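Local coordinates for protein peptidyl-prolyl cis-trans isomerase (Hirschia baltica, PDB 5EX2) that probably catalyses the cis-trans isomerisation of peptide bonds preceding proline, acting as a periplasmic folding helper of the cyclophilin family, at residues F28-K32 with G33-I37; E38-P41 with E42-P45; M149-C152 with A153-S157; S215-V219 with S220-P224. All coordinates share one frame; numbering follows the deposited sequence.

Interaction 1: residues F28-K32 with G33-I37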
loop_
_atom_site.group_PDB
_atom_site.type_symbol
_atom_site.label_atom_id
_atom_site.label_comp_id
_atom_site.label_asym_id
_atom_site.label_seq_id
_atom_site.Cartn_x
_atom_site.Cartn_y
_atom_site.Cartn_z
ATOM N N PHE A 28 2.865 2.346 11.572
ATOM C CA PHE A 28 2.223 1.306 12.369
ATOM C C PHE A 28 3.282 0.633 13.221
ATOM O O PHE A 28 4.089 -0.133 12.704
ATOM C CB PHE A 28 1.549 0.255 11.468
ATOM C CG PHE A 28 0.155 0.609 10.995
ATOM C CD1 PHE A 28 -0.360 1.887 11.127
ATOM C CD2 PHE A 28 -0.632 -0.364 10.384
ATOM C CE1 PHE A 28 -1.646 2.180 10.692
ATOM C CE2 PHE A 28 -1.906 -0.070 9.950
ATOM C CZ PHE A 28 -2.411 1.199 10.098
ATOM N N GLU A 29 3.292 0.897 14.518
ATOM C CA GLU A 29 4.177 0.174 15.412
ATOM C C GLU A 29 3.481 -1.063 15.922
ATOM O O GLU A 29 2.419 -0.949 16.520
ATOM C CB GLU A 29 4.580 1.044 16.591
ATOM C CG GLU A 29 5.665 2.053 16.263
ATOM C CD GLU A 29 7.021 1.389 16.058
ATOM O OE1 GLU A 29 7.104 0.136 16.127
ATOM O OE2 GLU A 29 8.007 2.120 15.824
ATOM N N THR A 30 4.055 -2.234 15.664
ATOM C CA THR A 30 3.451 -3.491 16.072
ATOM C C THR A 30 4.376 -4.204 17.045
ATOM O O THR A 30 5.558 -3.841 17.194
ATOM C CB THR A 30 3.168 -4.445 14.879
ATOM O OG1 THR A 30 4.366 -5.160 14.548
ATOM C CG2 THR A 30 2.644 -3.700 13.665
ATOM N N THR A 31 3.856 -5.247 17.683
ATOM C CA THR A 31 4.650 -6.032 18.583
ATOM C C THR A 31 5.676 -6.909 17.864
ATOM O O THR A 31 6.415 -7.630 18.512
ATOM C CB THR A 31 3.750 -6.885 19.504
ATOM O OG1 THR A 31 2.722 -7.507 18.728
ATOM C CG2 THR A 31 3.103 -6.008 20.564
ATOM N N LYS A 32 5.723 -6.835 16.532
ATOM C CA LYS A 32 6.775 -7.499 15.759
ATOM C C LYS A 32 7.696 -6.503 15.061
ATOM O O LYS A 32 8.585 -6.896 14.303
ATOM C CB LYS A 32 6.158 -8.442 14.726
ATOM C CG LYS A 32 5.647 -9.749 15.310
ATOM C CD LYS A 32 6.784 -10.693 15.686
ATOM C CE LYS A 32 6.263 -11.991 16.268
ATOM N NZ LYS A 32 5.415 -11.750 17.461
ATOM N N GLY A 33 7.487 -5.217 15.328
ATOM C CA GLY A 33 8.282 -4.168 14.712
ATOM C C GLY A 33 7.425 -3.160 13.964
ATOM O O GLY A 33 6.181 -3.173 14.005
ATOM N N VAL A 34 8.107 -2.257 13.268
ATOM C CA VAL A 34 7.456 -1.119 12.642
ATOM C C VAL A 34 7.140 -1.385 11.171
ATOM O O VAL A 34 7.882 -2.061 10.466
ATOM C CB VAL A 34 8.328 0.149 12.780
ATOM C CG1 VAL A 34 9.610 0.060 11.949
ATOM C CG2 VAL A 34 7.523 1.388 12.422
ATOM N N VAL A 35 5.998 -0.855 10.749
ATOM C CA VAL A 35 5.532 -0.913 9.385
ATOM C C VAL A 35 5.260 0.530 8.958
ATOM O O VAL A 35 4.487 1.238 9.599
ATOM C CB VAL A 35 4.254 -1.776 9.244
ATOM C CG1 VAL A 35 3.813 -1.844 7.801
ATOM C CG2 VAL A 35 4.477 -3.188 9.810
ATOM N N TYR A 36 5.933 0.970 7.901
ATOM C CA TYR A 36 5.695 2.282 7.326
ATOM C C TYR A 36 4.834 2.107 6.090
ATOM O O TYR A 36 5.238 1.417 5.159
ATOM C CB TYR A 36 7.016 2.976 6.964
ATOM C CG TYR A 36 7.892 3.300 8.157
ATOM C CD1 TYR A 36 7.643 4.404 8.938
ATOM C CD2 TYR A 36 8.981 2.503 8.473
ATOM C CE1 TYR A 36 8.450 4.699 10.020
ATOM C CE2 TYR A 36 9.793 2.795 9.541
ATOM C CZ TYR A 36 9.514 3.884 10.306
ATOM O OH TYR A 36 10.343 4.161 11.371
ATOM N N ILE A 37 3.666 2.738 6.083
ATOM C CA ILE A 37 2.720 2.584 4.985
ATOM C C ILE A 37 2.588 3.903 4.235
ATOM O O ILE A 37 2.355 4.951 4.850
ATOM C CB ILE A 37 1.342 2.151 5.506
ATOM C CG1 ILE A 37 1.452 0.773 6.147
ATOM C CG2 ILE A 37 0.312 2.135 4.368
ATOM C CD1 ILE A 37 0.244 0.371 6.962
#
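Phe28 and Ile37 meet on one face of a tight beta hairpin, away from its turn, where the aromatic ring presents one face to the isoleucine's terminal methyl. Ile37 CD1 sits 3.9 Å from the ring centroid in a CH-pi contact, displaced toward the rim and nearest to Phe28 CD2 at 3.6 Å. On the same face of the sheet, Phe28 CB packs against Val35 CB at 4.0 Å. Across the other face, Glu29 bends at chi2 (-71°) and folds its carboxylate over Val34, with OE2 3.5 Å from CG2. Thr30 and Gly33 close the hairpin through a type I turn. The Thr30 hydroxyl lies between its backbone N and carbonyl carbon (chi1 83°), which lets OG1 donate to Gly33 O at 2.7 Å while accepting from Lys32 N at 2.9 Å, an ST turn. Gly33 O is thus held by two donors, since Thr30 N also reaches it at 2.9 Å. A valine in place of Thr30 would probably leave Lys32 N without its acceptor and Gly33 O with one donor fewer. The chemistry is therefore divided: backbone bonds, Gly33 N to Thr30 O among them, close the turn, the threonine hydroxyl adds to them, and apolar contacts pack the strands farther away.

Interaction 2: residues E38-P41 with E42-P45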
loop_
_atom_site.group_PDB
_atom_site.type_symbol
_atom_site.label_atom_id
_atom_site.label_comp_id
_atom_site.label_asym_id
_atom_site.label_seq_id
_atom_site.Cartn_x
_atom_site.Cartn_y
_atom_site.Cartn_z
ATOM N N GLU A 38 2.739 3.861 2.915
ATOM C CA GLU A 38 2.400 5.009 2.084
ATOM C C GLU A 38 0.963 4.867 1.601
ATOM O O GLU A 38 0.585 3.868 0.995
ATOM C CB GLU A 38 3.344 5.187 0.877
ATOM C CG GLU A 38 3.068 6.521 0.191
ATOM C CD GLU A 38 3.898 6.807 -1.044
ATOM O OE1 GLU A 38 4.657 5.934 -1.503
ATOM O OE2 GLU A 38 3.763 7.938 -1.553
ATOM N N LEU A 39 0.179 5.902 1.855
ATOM C CA LEU A 39 -1.186 5.994 1.370
ATOM C C LEU A 39 -1.203 6.347 -0.111
ATOM O O LEU A 39 -0.330 7.075 -0.599
ATOM C CB LEU A 39 -1.948 7.059 2.138
ATOM C CG LEU A 39 -1.927 6.878 3.645
ATOM C CD1 LEU A 39 -2.564 8.079 4.342
ATOM C CD2 LEU A 39 -2.627 5.571 4.025
ATOM N N ALA A 40 -2.220 5.866 -0.822
ATOM C CA ALA A 40 -2.350 6.071 -2.257
ATOM C C ALA A 40 -3.648 6.806 -2.599
ATOM O O ALA A 40 -4.635 6.173 -2.994
ATOM C CB ALA A 40 -2.306 4.736 -2.969
ATOM N N PRO A 41 -3.658 8.138 -2.459
ATOM C CA PRO A 41 -4.915 8.876 -2.618
ATOM C C PRO A 41 -5.495 8.807 -4.022
ATOM O O PRO A 41 -6.713 8.909 -4.178
ATOM C CB PRO A 41 -4.536 10.324 -2.290
ATOM C CG PRO A 41 -3.210 10.293 -1.675
ATOM C CD PRO A 41 -2.557 8.987 -1.969
ATOM N N GLU A 42 -4.654 8.624 -5.029
ATOM C CA GLU A 42 -5.144 8.586 -6.392
ATOM C C GLU A 42 -5.833 7.242 -6.681
ATOM O O GLU A 42 -6.618 7.134 -7.623
ATOM C CB GLU A 42 -3.981 8.843 -7.359
ATOM C CG GLU A 42 -3.352 10.229 -7.147
ATOM C CD GLU A 42 -2.216 10.546 -8.106
ATOM O OE1 GLU A 42 -1.065 10.157 -7.808
ATOM O OE2 GLU A 42 -2.464 11.201 -9.140
ATOM N N ILE A 43 -5.588 6.246 -5.841
ATOM C CA ILE A 43 -6.115 4.903 -6.040
ATOM C C ILE A 43 -7.410 4.690 -5.248
ATOM O O ILE A 43 -8.375 4.107 -5.750
ATOM C CB ILE A 43 -5.056 3.851 -5.659
ATOM C CG1 ILE A 43 -3.850 3.982 -6.598
ATOM C CG2 ILE A 43 -5.651 2.449 -5.693
ATOM C CD1 ILE A 43 -2.675 3.103 -6.239
ATOM N N ALA A 44 -7.434 5.177 -4.013
ATOM C CA ALA A 44 -8.596 5.009 -3.148
ATOM C C ALA A 44 -8.760 6.237 -2.257
ATOM O O ALA A 44 -8.462 6.192 -1.072
ATOM C CB ALA A 44 -8.451 3.750 -2.325
ATOM N N PRO A 45 -9.220 7.357 -2.840
ATOM C CA PRO A 45 -9.224 8.622 -2.099
ATOM C C PRO A 45 -10.034 8.590 -0.804
ATOM O O PRO A 45 -9.580 9.116 0.210
ATOM C CB PRO A 45 -9.859 9.614 -3.078
ATOM C CG PRO A 45 -10.472 8.805 -4.158
ATOM C CD PRO A 45 -9.718 7.517 -4.216
#
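The chain bends sharply from Ala40 to Ala44, the carbonyl of Ala40 receiving the amides of both Ile43 and Ala44. This turn takes the chain from strand 33-39 of the cyclophilin beta barrel into helix 45-57, with Ala44 at the N-cap position. The two bonds reach the oxygen differently. Ala44 N lies 3.1 Å from Ala40 O, nearly in line with the carbonyl bond, whereas Ile43 N, at 3.0 Å from Ala40 O, approaches from above the carbonyl plane, 53° out of it. Inside the bend the methyl of Ala40 packs against the branched chain of Ile43. With CG1 beside the backbone N (chi1 -64°), the long arm of Ile43 runs back over the alanine, bringing CD1 to 3.7 Å from Ala40 CB. Phe127 of strand 127-132 touches both residues, and Ile129 also meets Ile43, tying the turn to a second sheet. Glu42 extends its chain away from the turn beyond CG, and its OE1 is hydrogen-bonded to Tyr124 OH. Pro45, the first residue of the helix, lays its ring beside the carbonyl of Pro41. Its nitrogen has no hydrogen to offer, so the approach is plain packing, with Pro45 CD 3.3 Å from Pro41 O.

Interaction 3: residues M149-C152 with A153-S157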
loop_
_atom_site.group_PDB
_atom_site.type_symbol
_atom_site.label_atom_id
_atom_site.label_comp_id
_atom_site.label_asym_id
_atom_site.label_seq_id
_atom_site.Cartn_x
_atom_site.Cartn_y
_atom_site.Cartn_z
ATOM N N MET A 149 -5.114 -1.365 -7.860
ATOM C CA MET A 149 -3.861 -1.752 -7.263
ATOM C C MET A 149 -3.989 -3.191 -6.815
ATOM O O MET A 149 -4.674 -3.471 -5.819
ATOM C CB MET A 149 -3.506 -0.850 -6.085
ATOM C CG MET A 149 -2.257 -1.299 -5.360
ATOM S SD MET A 149 -1.488 0.019 -4.396
ATOM C CE MET A 149 -2.726 0.340 -3.156
ATOM N N PRO A 150 -3.344 -4.108 -7.539
ATOM C CA PRO A 150 -3.513 -5.522 -7.199
ATOM C C PRO A 150 -2.899 -5.870 -5.865
ATOM O O PRO A 150 -2.009 -5.171 -5.394
ATOM C CB PRO A 150 -2.783 -6.236 -8.332
ATOM C CG PRO A 150 -1.771 -5.270 -8.789
ATOM C CD PRO A 150 -2.449 -3.934 -8.695
ATOM N N HIS A 151 -3.389 -6.949 -5.271
ATOM C CA HIS A 151 -3.000 -7.313 -3.931
ATOM C C HIS A 151 -1.696 -8.119 -3.937
ATOM O O HIS A 151 -1.649 -9.293 -3.582
ATOM C CB HIS A 151 -4.163 -8.050 -3.271
ATOM C CG HIS A 151 -5.309 -7.141 -2.935
ATOM N ND1 HIS A 151 -6.178 -6.644 -3.876
ATOM C CD2 HIS A 151 -5.702 -6.624 -1.749
ATOM C CE1 HIS A 151 -7.063 -5.859 -3.278
ATOM N NE2 HIS A 151 -6.793 -5.828 -1.988
ATOM N N CYS A 152 -0.622 -7.463 -4.354
ATOM C CA CYS A 152 0.721 -7.995 -4.230
ATOM C C CYS A 152 1.108 -8.000 -2.761
ATOM O O CYS A 152 0.557 -7.238 -1.986
ATOM C CB CYS A 152 1.752 -7.137 -4.994
ATOM S SG CYS A 152 1.479 -6.892 -6.714
ATOM N N ALA A 153 2.094 -8.814 -2.393
ATOM C CA ALA A 153 2.723 -8.705 -1.082
ATOM C C ALA A 153 3.147 -7.270 -0.886
ATOM O O ALA A 153 3.714 -6.661 -1.800
ATOM C CB ALA A 153 3.897 -9.644 -0.975
ATOM N N GLY A 154 2.870 -6.719 0.291
ATOM C CA GLY A 154 3.198 -5.342 0.566
ATOM C C GLY A 154 2.035 -4.371 0.500
ATOM O O GLY A 154 2.054 -3.330 1.140
ATOM N N VAL A 155 1.016 -4.708 -0.270
ATOM C CA VAL A 155 -0.149 -3.858 -0.389
ATOM C C VAL A 155 -0.940 -3.933 0.899
ATOM O O VAL A 155 -0.885 -4.919 1.622
ATOM C CB VAL A 155 -0.964 -4.263 -1.651
ATOM C CG1 VAL A 155 -2.364 -3.632 -1.691
ATOM C CG2 VAL A 155 -0.158 -3.855 -2.883
ATOM N N VAL A 156 -1.647 -2.859 1.179
ATOM C CA VAL A 156 -2.509 -2.754 2.344
ATOM C C VAL A 156 -3.922 -2.467 1.852
ATOM O O VAL A 156 -4.115 -1.642 0.959
ATOM C CB VAL A 156 -1.994 -1.645 3.303
ATOM C CG1 VAL A 156 -2.840 -1.545 4.541
ATOM C CG2 VAL A 156 -0.542 -1.911 3.685
ATOM N N SER A 157 -4.910 -3.145 2.422
ATOM C CA SER A 157 -6.262 -3.105 1.896
ATOM C C SER A 157 -7.285 -3.110 3.017
ATOM O O SER A 157 -6.926 -3.183 4.176
ATOM C CB SER A 157 -6.449 -4.280 0.950
ATOM O OG SER A 157 -7.671 -4.195 0.269
#
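His151 NE2 and Ser157 OG are hydrogen-bonded at 2.9 Å, the hydroxyl meeting the imidazole at its edge and in the ring plane. Either atom could be the donor. The serine turns OG anti to its backbone N (chi1 -172°), which carries the oxygen across to the histidine, and Ser157 CB follows at 3.3 Å from NE2. His151 is the centre of an inverse gamma turn, closed by a weak bond from Cys152 N to Pro150 O. A type II turn follows from Cys152 to Val155, in which Val155 N donates to Cys152 O at 3.1 Å; the positive phi of Gly154 suits its place there. Val155 fills the inside of the bend: CG2 lies 3.4 Å from Pro150 O and 4.1 Å from Met149 CG. A leucine in place of His151 has no ring nitrogen to offer, and Ser157 OG would probably be left freer to rotate. The loop thus folds back on the start of strand 155-158, between strands 171-174 and 187-191 of the barrel, where Met174 and Ser187 touch both His151 and Val155. Pro128 of strand 127-132 lies against Met149, Cys152 and Val155, and a disulfide joins Cys152 to Cys254, distant in sequence.

Interaction 4: residues S215-V219 with S220-P224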
loop_
_atom_site.group_PDB
_atom_site.type_symbol
_atom_site.label_atom_id
_atom_site.label_comp_id
_atom_site.label_asym_id
_atom_site.label_seq_id
_atom_site.Cartn_x
_atom_site.Cartn_y
_atom_site.Cartn_z
ATOM N N SER A 215 0.616 1.284 18.177
ATOM C CA SER A 215 0.296 2.675 17.886
ATOM C C SER A 215 0.299 2.924 16.392
ATOM O O SER A 215 0.943 2.212 15.636
ATOM C CB SER A 215 1.291 3.616 18.569
ATOM O OG SER A 215 2.580 3.489 17.991
ATOM N N ALA A 216 -0.425 3.956 15.992
ATOM C CA ALA A 216 -0.444 4.431 14.625
ATOM C C ALA A 216 -0.295 5.942 14.654
ATOM O O ALA A 216 -0.931 6.620 15.463
ATOM C CB ALA A 216 -1.730 4.017 13.928
ATOM N N VAL A 217 0.550 6.461 13.770
ATOM C CA VAL A 217 0.820 7.890 13.700
ATOM C C VAL A 217 0.936 8.339 12.261
ATOM O O VAL A 217 1.605 7.697 11.472
ATOM C CB VAL A 217 2.131 8.270 14.440
ATOM C CG1 VAL A 217 2.328 9.769 14.439
ATOM C CG2 VAL A 217 2.113 7.760 15.864
ATOM N N MET A 218 0.266 9.435 11.921
ATOM C CA MET A 218 0.514 10.136 10.669
ATOM C C MET A 218 1.776 10.975 10.796
ATOM O O MET A 218 1.922 11.772 11.723
ATOM C CB MET A 218 -0.645 11.064 10.325
ATOM C CG MET A 218 -1.971 10.387 10.106
ATOM S SD MET A 218 -1.946 9.174 8.771
ATOM C CE MET A 218 -1.190 10.143 7.452
ATOM N N VAL A 219 2.692 10.812 9.856
ATOM C CA VAL A 219 3.966 11.497 9.981
ATOM C C VAL A 219 3.777 13.020 9.925
ATOM O O VAL A 219 4.539 13.752 10.552
ATOM C CB VAL A 219 4.953 10.994 8.898
ATOM C CG1 VAL A 219 6.206 11.808 8.845
ATOM C CG2 VAL A 219 5.323 9.557 9.204
ATOM N N SER A 220 2.775 13.501 9.189
ATOM C CA SER A 220 2.485 14.930 9.126
ATOM C C SER A 220 2.115 15.516 10.491
ATOM O O SER A 220 2.222 16.722 10.699
ATOM C CB SER A 220 1.349 15.165 8.143
ATOM O OG SER A 220 0.288 14.303 8.465
ATOM N N ASP A 221 1.676 14.662 11.410
ATOM C CA ASP A 221 1.253 15.121 12.727
ATOM C C ASP A 221 2.407 15.216 13.703
ATOM O O ASP A 221 2.251 15.740 14.810
ATOM C CB ASP A 221 0.183 14.198 13.288
ATOM C CG ASP A 221 -1.097 14.244 12.487
ATOM O OD1 ASP A 221 -1.342 15.249 11.788
ATOM O OD2 ASP A 221 -1.868 13.272 12.553
ATOM N N LEU A 222 3.569 14.724 13.294
ATOM C CA LEU A 222 4.769 14.854 14.107
ATOM C C LEU A 222 5.405 16.206 13.890
ATOM O O LEU A 222 5.230 16.820 12.829
ATOM C CB LEU A 222 5.763 13.757 13.748
ATOM C CG LEU A 222 5.302 12.315 13.955
ATOM C CD1 LEU A 222 6.339 11.364 13.387
ATOM C CD2 LEU A 222 5.060 12.042 15.428
ATOM N N ALA A 223 6.154 16.660 14.892
ATOM C CA ALA A 223 6.969 17.858 14.738
ATOM C C ALA A 223 7.976 17.605 13.620
ATOM O O ALA A 223 8.484 16.497 13.488
ATOM C CB ALA A 223 7.682 18.203 16.033
ATOM N N PRO A 224 8.289 18.640 12.826
ATOM C CA PRO A 224 9.212 18.444 11.707
ATOM C C PRO A 224 10.481 17.659 12.056
ATOM O O PRO A 224 10.842 16.764 11.298
ATOM C CB PRO A 224 9.548 19.880 11.294
ATOM C CG PRO A 224 8.308 20.629 11.588
ATOM C CD PRO A 224 7.748 20.011 12.849
#
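A short 3-10 turn ends strand 212-218 of the cyclophilin barrel, joining Met218 and Val219 to Asp221 and Leu222. Two successive bonds of the i to i+3 kind build it. Asp221 N donates to Met218 O at 2.9 Å, and Leu222 N donates to Val219 O at 3.1 Å. In each case the donor stands above the carbonyl plane, in keeping with the tight winding of the backbone, and the chain changes direction within a few residues. Side chains add further contacts. Asp221 crosses obliquely to Met218, and its OD2 lies 3.4 Å from Met218 CB; the same oxygen forms a salt bridge with Arg56 of helix 45-57, so the carboxylate connects the turn to that helix. Met218, bent at both chi2 and chi3, leads its sulfur end away from the turn and also touches helix 45-57 through Arg52, Val55 and Arg56. Ser220 OG, placed between its own backbone N and carbonyl carbon (chi1 51°), is hydrogen-bonded to Asp23 and lies 3.8 Å from Met218 CB. This hydroxyl links the turn to the segment that leads into strand 25-30, the barrel neighbour of strand 212-218. Leu222 meets Val217 at about a right angle, the two side chains touching through their branch methyls: in one of the two modelled conformers of Val217, CG1 is 3.7 Å from Leu222 CD2. The leucine also folds back toward the strand, its CB 3.4 Å from Val219 O.

How the interactions relate
All four contacts reach the same closed beta barrel, each as a local turn met in series along the chain. Interactions 1 and 2 share strand 33-39, with centres 20 Å apart, the first at its start and the second at its end. Interaction 1 also meets interaction 4 across neighbouring strands: Glu29 N lies 2.9 Å from Ser215 O, probably hydrogen-bonded, and Phe28 packs on Ala216. Ile37 CD1 packs on Val156 CG2 of interaction 3, 4.1 Å apart, while Ile43 CD1 of interaction 2 lies 3.8 Å from Met149 SD. Interactions 3 and 4 do not touch. None contains a magnesium ligand, although the Ala153 side chain is about 8 Å from a bound magnesium ion.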